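Local coordinates for protein putative methyltransferase from antibiotic biosynthesis pathway (Anabaena variabilis ATCC 29413, PDB 3EGE) that probably transfers methyl groups from S-adenosylmethionine, as a putative methyltransferase of an antibiotic biosynthesis pathway with a Rossmann-like domain, at residues A[138-144]-A[235-239]; A[196-200]-A[226-230]. All coordinates share one frame; numbering follows the deposited sequence.

Contact 1. Residues A[138-144]-A[235-239]; sequences RIWLYDY and WIRKY
Trp140 and Trp235 meet edge to face, and around this pair and Tyr239 the contact is tightly packed. The indole of Trp235 brings its NE1 edge over one face of Trp140, 3.3 Å from CE3 and off-centre, with the two ring planes at 80°; its CZ2 lies over the five-membered part of the same indole. Leu141 CB occupies the opposite face, so Trp140 is sandwiched, while its own NE1 is bound by the carbonyl of Trp193. With chi1 at 66°, the Trp140 indole swings to Trp235; CB, which points across the contact from the backbone, lies over the Tyr239 ring. There CB makes a CH-pi contact, 3.4 Å from the ring centroid and 17° off its normal. Trp140, Trp235 and Tyr239 thus form an aromatic cluster, by which the loop between strand 126-131 and helix 146-153 packs on the short helix 234-239, well away from the centre of the chain. Tyr144 fills in beside it, its OH 3.5 Å from Tyr239 CE2 and 3.6 Å from Trp235 CD1, at the edges of both rings; that hydroxyl is probably hydrogen-bonded to Asp229. Toward solvent the contact becomes sparser and polar. Asp143 OD2 accepts a 2.5 Å hydrogen bond from Tyr239 OH on its anti side. On its syn side, Asp143 OD2 accepts a hydrogen bond from Arg138 NH2 (3.0 Å) that is part of a salt bridge. Two donors therefore grip one carboxylate oxygen, which probably favours the charged form of Asp143. The exposed guanidinium of Arg138 only skirts the tyrosine edge, NH2 lying 4.1 Å from Tyr239 CE1.

Contact 2. Residues A[196-200]-A[226-230]; sequences PELYL and LTADL
With CG anti to its carbonyl carbon (chi1 -56°) and an extended chi2, Leu200 sends both methyls toward helix 216-231, whereas Leu226, with CG anti to its backbone N (chi1 -174°), carries CD2 out to meet one of them. Leu200 CD2 touches Leu226 CD2 at 3.9 Å. Leu226 CD2 is also packed against the short 3-10 turn itself, 3.6 Å from Pro196 O and 4.0 Å from Tyr199 CB. One helical turn further on, Leu230 lays CD2 against the proline ring, 3.8 Å from Pro196 CG, while its other methyl, CD1, faces Leu200 CD1 at 4.2 Å. At the more open margin, Leu200 CD2 rests 3.4 Å from Thr227 OG1, a van der Waals contact of a methyl with an oxygen; the hydroxyl itself is hydrogen-bonded to the carbonyl of Leu223 in its own helix. No hydrogen bond joins the two segments. Tyr199 directs its ring away from the interface, and its OH is bonded to the carbonyl of Ala189. What results is apolar packing of a 3-10 turn, in the loop leading to helix 202-206, against one side of an alpha-helix, through leucines at positions i and i+4.

Overall arrangement
Both contacts lie on the same side of the chain's centre, their own centres about 10 Å apart. Trp140, Tyr144 and Trp235 are buried in contact 1, and Pro196, Tyr199 and Leu226 in contact 2, with Arg138 and Glu197 at the exposed margins. Helix 234-239 supplies the second segment of contact 1, and helix 216-231, just before it in the chain, that of contact 2. Contact 1 combines aromatic packing with a polar margin, whereas contact 2 is almost wholly aliphatic, with no hydrogen bond across it. They join at Asp229, whose OD2 also forms a salt bridge with Lys238 NZ (2.8 Å). Leu226 touches Trp140, Tyr144 and Trp235, so the buried sides are continuous.

Contact 1. Residues A[138-144]-A[235-239]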
ATOM      1  N   ARG A 138       3.458  -1.007  19.122  1.00 71.45           N
ATOM      2  CA  ARG A 138       4.320   0.159  19.398  1.00 71.89           C
ATOM      3  C   ARG A 138       5.555   0.161  18.461  1.00 71.66           C
ATOM      4  O   ARG A 138       6.279  -0.812  18.432  1.00 72.42           O
ATOM      5  CB  ARG A 138       4.755   0.097  20.865  1.00 70.65           C
ATOM      6  CG  ARG A 138       5.741   1.155  21.333  1.00 72.62           C
ATOM      7  CD  ARG A 138       5.101   2.455  21.744  1.00 73.70           C
ATOM      8  NE  ARG A 138       6.105   3.514  21.808  1.00 73.19           N
ATOM      9  CZ  ARG A 138       7.051   3.629  22.742  1.00 69.37           C
ATOM     10  NH1 ARG A 138       7.161   2.798  23.771  1.00 72.87           N
ATOM     11  NH2 ARG A 138       7.902   4.628  22.649  1.00 73.90           N
ATOM     12  N   ILE A 139       5.751   1.226  17.695  1.00 72.25           N
ATOM     13  CA  ILE A 139       6.903   1.368  16.775  1.00 72.42           C
ATOM     14  C   ILE A 139       7.658   2.632  17.168  1.00 69.02           C
ATOM     15  O   ILE A 139       7.049   3.686  17.345  1.00 67.89           O
ATOM     16  CB  ILE A 139       6.482   1.551  15.242  1.00 74.75           C
ATOM     17  CG1 ILE A 139       5.379   0.578  14.825  1.00 82.70           C
ATOM     18  CG2 ILE A 139       7.674   1.363  14.299  1.00 74.73           C
ATOM     19  CD1 ILE A 139       5.737  -0.902  15.100  1.00 90.33           C
ATOM     20  N   TRP A 140       8.975   2.512  17.281  1.00 66.44           N
ATOM     21  CA  TRP A 140       9.890   3.634  17.528  1.00 64.91           C
ATOM     22  C   TRP A 140       9.736   4.817  16.550  1.00 64.81           C
ATOM     23  O   TRP A 140       9.927   5.962  16.947  1.00 64.46           O
ATOM     24  CB  TRP A 140      11.367   3.146  17.462  1.00 64.43           C
ATOM     25  CG  TRP A 140      11.770   2.695  16.117  1.00 61.98           C
ATOM     26  CD1 TRP A 140      11.645   1.448  15.619  1.00 62.57           C
ATOM     27  CD2 TRP A 140      12.300   3.506  15.063  1.00 59.80           C
ATOM     28  NE1 TRP A 140      12.064   1.420  14.323  1.00 62.94           N
ATOM     29  CE2 TRP A 140      12.466   2.673  13.946  1.00 63.65           C
ATOM     30  CE3 TRP A 140      12.642   4.867  14.959  1.00 66.08           C
ATOM     31  CZ2 TRP A 140      12.990   3.135  12.733  1.00 61.43           C
ATOM     32  CZ3 TRP A 140      13.156   5.341  13.755  1.00 64.08           C
ATOM     33  CH2 TRP A 140      13.310   4.474  12.652  1.00 64.42           C
ATOM     34  N   LEU A 141       9.433   4.505  15.278  1.00 64.89           N
ATOM     35  CA  LEU A 141       9.361   5.468  14.168  1.00 64.98           C
ATOM     36  C   LEU A 141       8.557   6.728  14.462  1.00 64.32           C
ATOM     37  O   LEU A 141       9.001   7.852  14.165  1.00 64.28           O
ATOM     38  CB  LEU A 141       8.793   4.772  12.901  1.00 66.18           C
ATOM     39  CG  LEU A 141       8.751   5.534  11.566  1.00 66.80           C
ATOM     40  CD1 LEU A 141      10.133   6.101  11.217  1.00 63.27           C
ATOM     41  CD2 LEU A 141       8.166   4.649  10.411  1.00 65.04           C
ATOM     42  N   TYR A 142       7.413   6.530  15.110  1.00 64.00           N
ATOM     43  CA  TYR A 142       6.483   7.631  15.386  1.00 63.69           C
ATOM     44  C   TYR A 142       6.892   8.547  16.523  1.00 62.50           C
ATOM     45  O   TYR A 142       6.316   9.617  16.662  1.00 61.88           O
ATOM     46  CB  TYR A 142       5.063   7.128  15.554  1.00 63.39           C
ATOM     47  CG  TYR A 142       4.692   6.151  14.464  1.00 64.22           C
ATOM     48  CD1 TYR A 142       4.773   6.504  13.114  1.00 65.38           C
ATOM     49  CD2 TYR A 142       4.264   4.859  14.792  1.00 64.58           C
ATOM     50  CE1 TYR A 142       4.452   5.580  12.111  1.00 64.21           C
ATOM     51  CE2 TYR A 142       3.947   3.962  13.829  1.00 65.58           C
ATOM     52  CZ  TYR A 142       4.031   4.312  12.492  1.00 63.48           C
ATOM     53  OH  TYR A 142       3.707   3.349  11.585  1.00 64.86           O
ATOM     54  N   ASP A 143       7.877   8.133  17.313  1.00 61.99           N
ATOM     55  CA  ASP A 143       8.456   9.000  18.321  1.00 64.20           C
ATOM     56  C   ASP A 143       9.377  10.077  17.700  1.00 64.66           C
ATOM     57  O   ASP A 143       9.682  11.066  18.348  1.00 64.52           O
ATOM     58  CB  ASP A 143       9.269   8.198  19.306  1.00 64.83           C
ATOM     59  CG  ASP A 143       8.470   7.165  20.010  1.00 65.21           C
ATOM     60  OD1 ASP A 143       7.220   7.270  20.057  1.00 62.50           O
ATOM     61  OD2 ASP A 143       9.134   6.238  20.499  1.00 66.84           O
ATOM     62  N   TYR A 144       9.853   9.836  16.479  1.00 65.31           N
ATOM     63  CA  TYR A 144      10.650  10.793  15.719  1.00 65.17           C
ATOM     64  C   TYR A 144       9.854  11.511  14.637  1.00 64.63           C
ATOM     65  O   TYR A 144      10.149  12.683  14.354  1.00 65.10           O
ATOM     66  CB  TYR A 144      11.865  10.108  15.075  1.00 63.97           C
ATOM     67  CG  TYR A 144      12.812   9.528  16.082  1.00 63.62           C
ATOM     68  CD1 TYR A 144      13.850  10.299  16.641  1.00 65.55           C
ATOM     69  CD2 TYR A 144      12.683   8.198  16.487  1.00 63.47           C
ATOM     70  CE1 TYR A 144      14.732   9.740  17.587  1.00 62.41           C
ATOM     71  CE2 TYR A 144      13.551   7.636  17.408  1.00 63.22           C
ATOM     72  CZ  TYR A 144      14.578   8.402  17.951  1.00 62.81           C
ATOM     73  OH  TYR A 144      15.416   7.813  18.859  1.00 61.49           O
ATOM     74  N   TRP A 235      19.231   5.399  20.683  1.00 69.12           N
ATOM     75  CA  TRP A 235      18.267   4.607  19.906  1.00 68.09           C
ATOM     76  C   TRP A 235      18.326   3.119  20.307  1.00 67.28           C
ATOM     77  O   TRP A 235      17.290   2.487  20.520  1.00 65.83           O
ATOM     78  CB  TRP A 235      18.493   4.767  18.388  1.00 65.98           C
ATOM     79  CG  TRP A 235      17.388   4.140  17.560  1.00 63.01           C
ATOM     80  CD1 TRP A 235      16.304   4.772  17.064  1.00 60.90           C
ATOM     81  CD2 TRP A 235      17.257   2.756  17.171  1.00 61.91           C
ATOM     82  NE1 TRP A 235      15.520   3.898  16.370  1.00 60.13           N
ATOM     83  CE2 TRP A 235      16.062   2.649  16.429  1.00 59.17           C
ATOM     84  CE3 TRP A 235      18.037   1.605  17.366  1.00 61.77           C
ATOM     85  CZ2 TRP A 235      15.616   1.437  15.879  1.00 59.28           C
ATOM     86  CZ3 TRP A 235      17.586   0.386  16.814  1.00 62.92           C
ATOM     87  CH2 TRP A 235      16.388   0.322  16.079  1.00 60.46           C
ATOM     88  N   ILE A 236      19.545   2.588  20.397  1.00 68.53           N
ATOM     89  CA  ILE A 236      19.795   1.193  20.787  1.00 69.93           C
ATOM     90  C   ILE A 236      19.287   0.929  22.214  1.00 69.75           C
ATOM     91  O   ILE A 236      18.605  -0.076  22.447  1.00 70.09           O
ATOM     92  CB  ILE A 236      21.307   0.814  20.654  1.00 71.01           C
ATOM     93  CG1 ILE A 236      21.718   0.811  19.173  1.00 73.41           C
ATOM     94  CG2 ILE A 236      21.599  -0.574  21.267  1.00 67.47           C
ATOM     95  CD1 ILE A 236      23.225   0.831  18.956  1.00 72.18           C
ATOM     96  N   ARG A 237      19.589   1.846  23.129  1.00 68.45           N
ATOM     97  CA  ARG A 237      19.115   1.779  24.513  1.00 69.41           C
ATOM     98  C   ARG A 237      17.572   1.742  24.598  1.00 69.07           C
ATOM     99  O   ARG A 237      16.987   0.896  25.267  1.00 69.80           O
ATOM    100  CB  ARG A 237      19.646   2.991  25.296  1.00 70.37           C
ATOM    101  CG  ARG A 237      19.473   2.913  26.813  1.00 71.71           C
ATOM    102  CD  ARG A 237      19.823   4.231  27.500  1.00 70.47           C
ATOM    103  NE  ARG A 237      18.843   5.295  27.257  1.00 68.69           N
ATOM    104  CZ  ARG A 237      17.646   5.393  27.844  1.00 73.60           C
ATOM    105  NH1 ARG A 237      17.183   4.455  28.677  1.00 73.65           N
ATOM    106  NH2 ARG A 237      16.853   6.425  27.537  1.00 76.20           N
ATOM    107  N   LYS A 238      16.926   2.645  23.876  1.00 68.99           N
ATOM    108  CA  LYS A 238      15.459   2.758  23.875  1.00 68.09           C
ATOM    109  C   LYS A 238      14.733   1.716  23.061  1.00 66.63           C
ATOM    110  O   LYS A 238      13.684   1.239  23.483  1.00 65.57           O
ATOM    111  CB  LYS A 238      15.054   4.157  23.389  1.00 68.91           C
ATOM    112  CG  LYS A 238      15.128   5.220  24.476  1.00 71.53           C
ATOM    113  CD  LYS A 238      15.627   6.589  24.032  1.00 74.78           C
ATOM    114  CE  LYS A 238      15.020   7.165  22.820  1.00 77.66           C
ATOM    115  NZ  LYS A 238      15.511   8.569  22.676  1.00 80.56           N
ATOM    116  N   TYR A 239      15.289   1.358  21.906  1.00 67.27           N
ATOM    117  CA  TYR A 239      14.593   0.500  20.924  1.00 67.54           C
ATOM    118  C   TYR A 239      15.329  -0.721  20.346  1.00 67.39           C
ATOM    119  O   TYR A 239      14.723  -1.464  19.546  1.00 65.97           O
ATOM    120  CB  TYR A 239      14.207   1.399  19.726  1.00 66.88           C
ATOM    121  CG  TYR A 239      13.519   2.699  20.083  1.00 67.15           C
ATOM    122  CD1 TYR A 239      12.216   2.702  20.617  1.00 64.77           C
ATOM    123  CD2 TYR A 239      14.169   3.939  19.905  1.00 67.52           C
ATOM    124  CE1 TYR A 239      11.570   3.894  20.949  1.00 65.56           C
ATOM    125  CE2 TYR A 239      13.527   5.157  20.252  1.00 64.66           C
ATOM    126  CZ  TYR A 239      12.229   5.118  20.756  1.00 66.66           C
ATOM    127  OH  TYR A 239      11.595   6.280  21.075  1.00 66.62           O
TER

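Contact 2. Residues A[196-200]-A[226-230]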
ATOM      1  N   PRO A 196      16.717   1.988  10.899  1.00 67.86           N
ATOM      2  CA  PRO A 196      16.415   3.390  11.223  1.00 67.89           C
ATOM      3  C   PRO A 196      17.169   4.453  10.426  1.00 69.41           C
ATOM      4  O   PRO A 196      16.611   5.539  10.153  1.00 69.79           O
ATOM      5  CB  PRO A 196      16.759   3.490  12.716  1.00 67.03           C
ATOM      6  CG  PRO A 196      17.685   2.380  12.963  1.00 67.91           C
ATOM      7  CD  PRO A 196      17.172   1.269  12.100  1.00 68.01           C
ATOM      8  N   GLU A 197      18.417   4.129  10.086  1.00 69.64           N
ATOM      9  CA  GLU A 197      19.292   4.984   9.301  1.00 70.78           C
ATOM     10  C   GLU A 197      18.755   5.312   7.906  1.00 70.58           C
ATOM     11  O   GLU A 197      19.061   6.386   7.369  1.00 71.29           O
ATOM     12  CB  GLU A 197      20.734   4.422   9.258  1.00 72.34           C
ATOM     13  CG  GLU A 197      20.996   3.138   8.414  1.00 77.74           C
ATOM     14  CD  GLU A 197      20.333   1.850   8.912  1.00 82.37           C
ATOM     15  OE1 GLU A 197      20.014   1.749  10.125  1.00 81.89           O
ATOM     16  OE2 GLU A 197      20.154   0.935   8.067  1.00 85.15           O
ATOM     17  N   LEU A 198      17.931   4.433   7.335  1.00 69.05           N
ATOM     18  CA  LEU A 198      17.348   4.695   6.019  1.00 68.65           C
ATOM     19  C   LEU A 198      16.487   5.977   5.957  1.00 69.00           C
ATOM     20  O   LEU A 198      16.428   6.649   4.896  1.00 68.12           O
ATOM     21  CB  LEU A 198      16.553   3.484   5.488  1.00 67.48           C
ATOM     22  CG  LEU A 198      17.318   2.223   5.071  1.00 68.14           C
ATOM     23  CD1 LEU A 198      16.329   1.206   4.472  1.00 59.10           C
ATOM     24  CD2 LEU A 198      18.459   2.526   4.073  1.00 62.89           C
ATOM     25  N   TYR A 199      15.833   6.301   7.080  1.00 68.53           N
ATOM     26  CA  TYR A 199      15.006   7.514   7.194  1.00 67.83           C
ATOM     27  C   TYR A 199      15.793   8.813   7.091  1.00 69.22           C
ATOM     28  O   TYR A 199      15.212   9.838   6.767  1.00 70.33           O
ATOM     29  CB  TYR A 199      14.152   7.489   8.469  1.00 66.62           C
ATOM     30  CG  TYR A 199      13.126   6.391   8.401  1.00 62.97           C
ATOM     31  CD1 TYR A 199      11.986   6.532   7.611  1.00 60.59           C
ATOM     32  CD2 TYR A 199      13.327   5.176   9.069  1.00 64.84           C
ATOM     33  CE1 TYR A 199      11.047   5.492   7.501  1.00 67.62           C
ATOM     34  CE2 TYR A 199      12.392   4.147   8.986  1.00 64.80           C
ATOM     35  CZ  TYR A 199      11.260   4.307   8.206  1.00 62.54           C
ATOM     36  OH  TYR A 199      10.359   3.307   8.157  1.00 65.55           O
ATOM     37  N   LEU A 200      17.096   8.768   7.370  1.00 70.50           N
ATOM     38  CA  LEU A 200      17.969   9.923   7.211  1.00 71.09           C
ATOM     39  C   LEU A 200      18.226  10.245   5.734  1.00 72.09           C
ATOM     40  O   LEU A 200      18.647  11.345   5.441  1.00 71.89           O
ATOM     41  CB  LEU A 200      19.317   9.714   7.915  1.00 69.87           C
ATOM     42  CG  LEU A 200      19.299   9.373   9.409  1.00 70.55           C
ATOM     43  CD1 LEU A 200      20.710   9.313   9.910  1.00 64.15           C
ATOM     44  CD2 LEU A 200      18.510  10.382  10.232  1.00 67.27           C
ATOM     45  N   LEU A 226      16.768  11.829  15.540  1.00 68.03           N
ATOM     46  CA  LEU A 226      17.139  10.475  15.087  1.00 67.85           C
ATOM     47  C   LEU A 226      18.667  10.336  14.930  1.00 68.58           C
ATOM     48  O   LEU A 226      19.251   9.380  15.445  1.00 68.91           O
ATOM     49  CB  LEU A 226      16.406  10.090  13.795  1.00 67.36           C
ATOM     50  CG  LEU A 226      16.587   8.652  13.288  1.00 66.59           C
ATOM     51  CD1 LEU A 226      16.373   7.588  14.407  1.00 58.94           C
ATOM     52  CD2 LEU A 226      15.671   8.401  12.083  1.00 64.32           C
ATOM     53  N   THR A 227      19.295  11.326  14.279  1.00 69.01           N
ATOM     54  CA  THR A 227      20.751  11.357  14.046  1.00 69.38           C
ATOM     55  C   THR A 227      21.542  11.352  15.360  1.00 69.90           C
ATOM     56  O   THR A 227      22.496  10.597  15.500  1.00 72.31           O
ATOM     57  CB  THR A 227      21.142  12.586  13.179  1.00 70.87           C
ATOM     58  OG1 THR A 227      20.402  12.554  11.949  1.00 71.02           O
ATOM     59  CG2 THR A 227      22.639  12.626  12.868  1.00 68.07           C
ATOM     60  N   ALA A 228      21.130  12.172  16.319  1.00 69.35           N
ATOM     61  CA  ALA A 228      21.770  12.220  17.641  1.00 68.92           C
ATOM     62  C   ALA A 228      21.621  10.870  18.359  1.00 69.84           C
ATOM     63  O   ALA A 228      22.610  10.308  18.817  1.00 70.75           O
ATOM     64  CB  ALA A 228      21.187  13.343  18.498  1.00 66.85           C
ATOM     65  N   ASP A 229      20.391  10.357  18.425  1.00 69.76           N
ATOM     66  CA  ASP A 229      20.108   9.074  19.088  1.00 69.02           C
ATOM     67  C   ASP A 229      20.864   7.890  18.494  1.00 68.34           C
ATOM     68  O   ASP A 229      21.292   7.011  19.237  1.00 67.38           O
ATOM     69  CB  ASP A 229      18.596   8.764  19.152  1.00 68.54           C
ATOM     70  CG  ASP A 229      17.849   9.585  20.201  1.00 66.44           C
ATOM     71  OD1 ASP A 229      18.451  10.386  20.939  1.00 61.68           O
ATOM     72  OD2 ASP A 229      16.615   9.422  20.287  1.00 66.78           O
ATOM     73  N   LEU A 230      20.994   7.872  17.168  1.00 69.35           N
ATOM     74  CA  LEU A 230      21.768   6.829  16.465  1.00 70.08           C
ATOM     75  C   LEU A 230      23.274   6.933  16.737  1.00 70.85           C
ATOM     76  O   LEU A 230      23.943   5.911  16.786  1.00 71.79           O
ATOM     77  CB  LEU A 230      21.496   6.830  14.950  1.00 68.91           C
ATOM     78  CG  LEU A 230      20.121   6.291  14.516  1.00 72.68           C
ATOM     79  CD1 LEU A 230      19.789   6.678  13.074  1.00 68.31           C
ATOM     80  CD2 LEU A 230      20.016   4.749  14.735  1.00 65.05           C
TER